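Local structure of flavodoxin, WrbA-like protein (Agrobacterium tumefaciens, 3D7N) at residues Glu25-Gly30 with Glu171-Tyr176. The protein probably binds FMN and transfers electrons in the manner of flavodoxin-like, WrbA-type NAD(P)H:quinone oxidoreductases. Numbering follows the deposited sequence.
Sequences EAVAEG and ETARLY
Gly30 CA lies 3.2 Å from Arg174 O, a CA-H...O contact with an angle of 158° at the hydrogen. Its counterpart runs the other way: Arg174 CA points its hydrogen at Ala26 O, less straight. Ala26 O also accepts the helical bond from Gly30 N, so one carbonyl serves both its own helix and the neighbour. These reciprocal contacts fit the close approach of the axes of 25-30 and 171-176, 6.7 Å at a signed crossing angle of -40°. Gly30, with no side chain, meets the backbone of Arg174 directly; their CA atoms are the nearest pair across the contact, 4.3 Å apart.

The apolar evidence centres on Ala173, whose methyl meets Ala26 CB at 4.1 Å and Val27 CG2 at 3.8 Å. CG2 stands anti to the carbonyl carbon of Val27, beside the backbone N, and also lies near Ala173 O. The aliphatic stem of Arg174 adds to this packing: CB and CG lie against Ala26 O, and CG reaches Gly30 CA at 3.6 Å.

Polar contacts begin beyond the bend at chi3. Within 171-176, Arg174 and Glu171 form a bidentate salt bridge, NE to OE1 and NH2 to OE2, each 2.9 Å and nearly straight, the carboxylate carbon in the guanidinium plane at its edge. Arg174 NH1 donates to a water that bonds weakly to Glu29 O.

The contact joins helices 19-31 and 167-186 of the flavodoxin-like fold, and Tyr176 ties the latter to the sheet through hydrogen bonds of its OH with Gly96 N and Val126 O. Between these segments the contact consists of close apolar packing, CA-H...O contacts and one water-mediated link, while the arginine's charge is probably balanced mainly within its own helix.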
ATOM      1  N   GLU A  25     -21.531 -14.998  -4.460  1.00 55.97           N
ATOM      2  CA  GLU A  25     -22.826 -15.548  -4.092  1.00 55.14           C
ATOM      3  C   GLU A  25     -23.065 -15.439  -2.581  1.00 53.21           C
ATOM      4  O   GLU A  25     -24.122 -15.040  -2.140  1.00 52.64           O
ATOM      5  CB  GLU A  25     -22.975 -17.006  -4.590  1.00 55.23           C
ATOM      6  CG  GLU A  25     -23.113 -17.110  -6.124  1.00 56.44           C
ATOM      7  CD  GLU A  25     -22.864 -18.505  -6.707  1.00 56.93           C
ATOM      8  OE1 GLU A  25     -21.930 -19.226  -6.295  1.00 61.09           O
ATOM      9  OE2 GLU A  25     -23.604 -18.886  -7.627  1.00 58.52           O
ATOM     10  N   ALA A  26     -22.053 -15.767  -1.800  1.00 52.40           N
ATOM     11  CA  ALA A  26     -22.119 -15.646  -0.347  1.00 51.89           C
ATOM     12  C   ALA A  26     -22.380 -14.200   0.149  1.00 51.12           C
ATOM     13  O   ALA A  26     -23.247 -13.968   1.024  1.00 51.46           O
ATOM     14  CB  ALA A  26     -20.835 -16.234   0.272  1.00 51.41           C
ATOM     15  N   VAL A  27     -21.657 -13.234  -0.414  1.00 50.23           N
ATOM     16  CA  VAL A  27     -21.851 -11.828  -0.089  1.00 50.00           C
ATOM     17  C   VAL A  27     -23.233 -11.379  -0.577  1.00 51.28           C
ATOM     18  O   VAL A  27     -23.978 -10.791   0.189  1.00 52.00           O
ATOM     19  CB  VAL A  27     -20.695 -10.939  -0.679  1.00 51.19           C
ATOM     20  CG1 VAL A  27     -20.922  -9.398  -0.427  1.00 47.21           C
ATOM     21  CG2 VAL A  27     -19.331 -11.423  -0.143  1.00 45.98           C
ATOM     22  N   ALA A  28     -23.608 -11.721  -1.814  1.00 51.08           N
ATOM     23  CA  ALA A  28     -24.956 -11.455  -2.323  1.00 50.65           C
ATOM     24  C   ALA A  28     -26.066 -11.989  -1.389  1.00 51.11           C
ATOM     25  O   ALA A  28     -27.012 -11.293  -1.076  1.00 51.59           O
ATOM     26  CB  ALA A  28     -25.102 -12.027  -3.715  1.00 50.83           C
ATOM     27  N   GLU A  29     -25.943 -13.237  -0.944  1.00 50.83           N
ATOM     28  CA  GLU A  29     -26.851 -13.824   0.047  1.00 49.73           C
ATOM     29  C   GLU A  29     -26.976 -12.993   1.325  1.00 49.54           C
ATOM     30  O   GLU A  29     -28.076 -12.732   1.778  1.00 50.20           O
ATOM     31  CB  GLU A  29     -26.379 -15.244   0.386  1.00 49.83           C
ATOM     32  CG  GLU A  29     -27.212 -16.008   1.382  1.00 49.55           C
ATOM     33  CD  GLU A  29     -26.757 -17.448   1.488  1.00 49.21           C
ATOM     34  OE1 GLU A  29     -26.099 -17.917   0.544  1.00 49.72           O
ATOM     35  OE2 GLU A  29     -27.048 -18.114   2.504  1.00 46.13           O
ATOM     36  N   GLY A  30     -25.858 -12.571   1.909  1.00 49.72           N
ATOM     37  CA  GLY A  30     -25.907 -11.768   3.131  1.00 49.31           C
ATOM     38  C   GLY A  30     -26.555 -10.406   2.958  1.00 49.47           C
ATOM     39  O   GLY A  30     -27.339  -9.954   3.825  1.00 47.81           O
ATOM     40  N   GLU A 171     -19.090 -18.023   5.272  1.00 50.34           N
ATOM     41  CA  GLU A 171     -19.893 -17.452   6.341  1.00 51.11           C
ATOM     42  C   GLU A 171     -19.476 -16.009   6.713  1.00 51.50           C
ATOM     43  O   GLU A 171     -20.325 -15.097   6.788  1.00 51.16           O
ATOM     44  CB  GLU A 171     -19.879 -18.389   7.552  1.00 51.19           C
ATOM     45  CG  GLU A 171     -20.650 -17.908   8.802  1.00 51.86           C
ATOM     46  CD  GLU A 171     -22.142 -17.627   8.581  1.00 52.47           C
ATOM     47  OE1 GLU A 171     -22.647 -17.902   7.477  1.00 52.64           O
ATOM     48  OE2 GLU A 171     -22.804 -17.157   9.539  1.00 50.72           O
ATOM     49  N   THR A 172     -18.177 -15.801   6.896  1.00 52.11           N
ATOM     50  CA  THR A 172     -17.637 -14.459   7.137  1.00 52.49           C
ATOM     51  C   THR A 172     -17.979 -13.555   5.961  1.00 52.23           C
ATOM     52  O   THR A 172     -18.399 -12.402   6.151  1.00 52.77           O
ATOM     53  CB  THR A 172     -16.087 -14.461   7.648  1.00 53.73           C
ATOM     54  OG1 THR A 172     -15.424 -15.662   7.263  1.00 55.57           O
ATOM     55  CG2 THR A 172     -16.031 -14.523   9.252  1.00 53.29           C
ATOM     56  N   ALA A 173     -17.882 -14.083   4.748  1.00 51.53           N
ATOM     57  CA  ALA A 173     -18.315 -13.323   3.561  1.00 50.71           C
ATOM     58  C   ALA A 173     -19.800 -12.925   3.614  1.00 50.16           C
ATOM     59  O   ALA A 173     -20.171 -11.782   3.357  1.00 49.84           O
ATOM     60  CB  ALA A 173     -18.004 -14.109   2.271  1.00 50.09           C
ATOM     61  N   ARG A 174     -20.658 -13.860   3.980  1.00 50.27           N
ATOM     62  CA  ARG A 174     -22.115 -13.610   4.032  1.00 50.29           C
ATOM     63  C   ARG A 174     -22.478 -12.569   5.110  1.00 49.68           C
ATOM     64  O   ARG A 174     -23.290 -11.682   4.895  1.00 49.50           O
ATOM     65  CB  ARG A 174     -22.842 -14.940   4.302  1.00 49.71           C
ATOM     66  CG  ARG A 174     -24.342 -14.818   4.382  1.00 50.49           C
ATOM     67  CD  ARG A 174     -24.971 -16.006   5.067  1.00 51.31           C
ATOM     68  NE  ARG A 174     -24.676 -16.005   6.495  1.00 51.20           N
ATOM     69  CZ  ARG A 174     -25.255 -15.204   7.389  1.00 52.99           C
ATOM     70  NH1 ARG A 174     -26.186 -14.315   7.031  1.00 54.19           N
ATOM     71  NH2 ARG A 174     -24.927 -15.316   8.673  1.00 51.89           N
ATOM     72  N   LEU A 175     -21.872 -12.706   6.280  1.00 50.10           N
ATOM     73  CA  LEU A 175     -22.010 -11.739   7.370  1.00 50.06           C
ATOM     74  C   LEU A 175     -21.600 -10.367   6.879  1.00 49.68           C
ATOM     75  O   LEU A 175     -22.284  -9.392   7.146  1.00 49.08           O
ATOM     76  CB  LEU A 175     -21.123 -12.127   8.573  1.00 49.90           C
ATOM     77  CG  LEU A 175     -21.568 -13.000   9.739  1.00 51.20           C
ATOM     78  CD1 LEU A 175     -23.106 -13.110   9.862  1.00 48.60           C
ATOM     79  CD2 LEU A 175     -20.899 -14.348   9.730  1.00 52.12           C
ATOM     80  N   TYR A 176     -20.482 -10.293   6.148  1.00 50.18           N
ATOM     81  CA  TYR A 176     -20.029  -9.020   5.583  1.00 50.30           C
ATOM     82  C   TYR A 176     -21.061  -8.375   4.641  1.00 50.92           C
ATOM     83  O   TYR A 176     -21.252  -7.156   4.673  1.00 52.14           O
ATOM     84  CB  TYR A 176     -18.741  -9.202   4.802  1.00 49.97           C
ATOM     85  CG  TYR A 176     -18.160  -7.904   4.227  1.00 50.77           C
ATOM     86  CD1 TYR A 176     -17.692  -6.881   5.080  1.00 49.56           C
ATOM     87  CD2 TYR A 176     -18.023  -7.718   2.844  1.00 51.42           C
ATOM     88  CE1 TYR A 176     -17.150  -5.719   4.597  1.00 49.47           C
ATOM     89  CE2 TYR A 176     -17.456  -6.551   2.334  1.00 50.78           C
ATOM     90  CZ  TYR A 176     -17.001  -5.545   3.226  1.00 51.47           C
ATOM     91  OH  TYR A 176     -16.419  -4.367   2.753  1.00 51.22           O
TER
HETATM   92  O   HOH W   1     -28.098 -14.313   4.798  1.00 59.00           O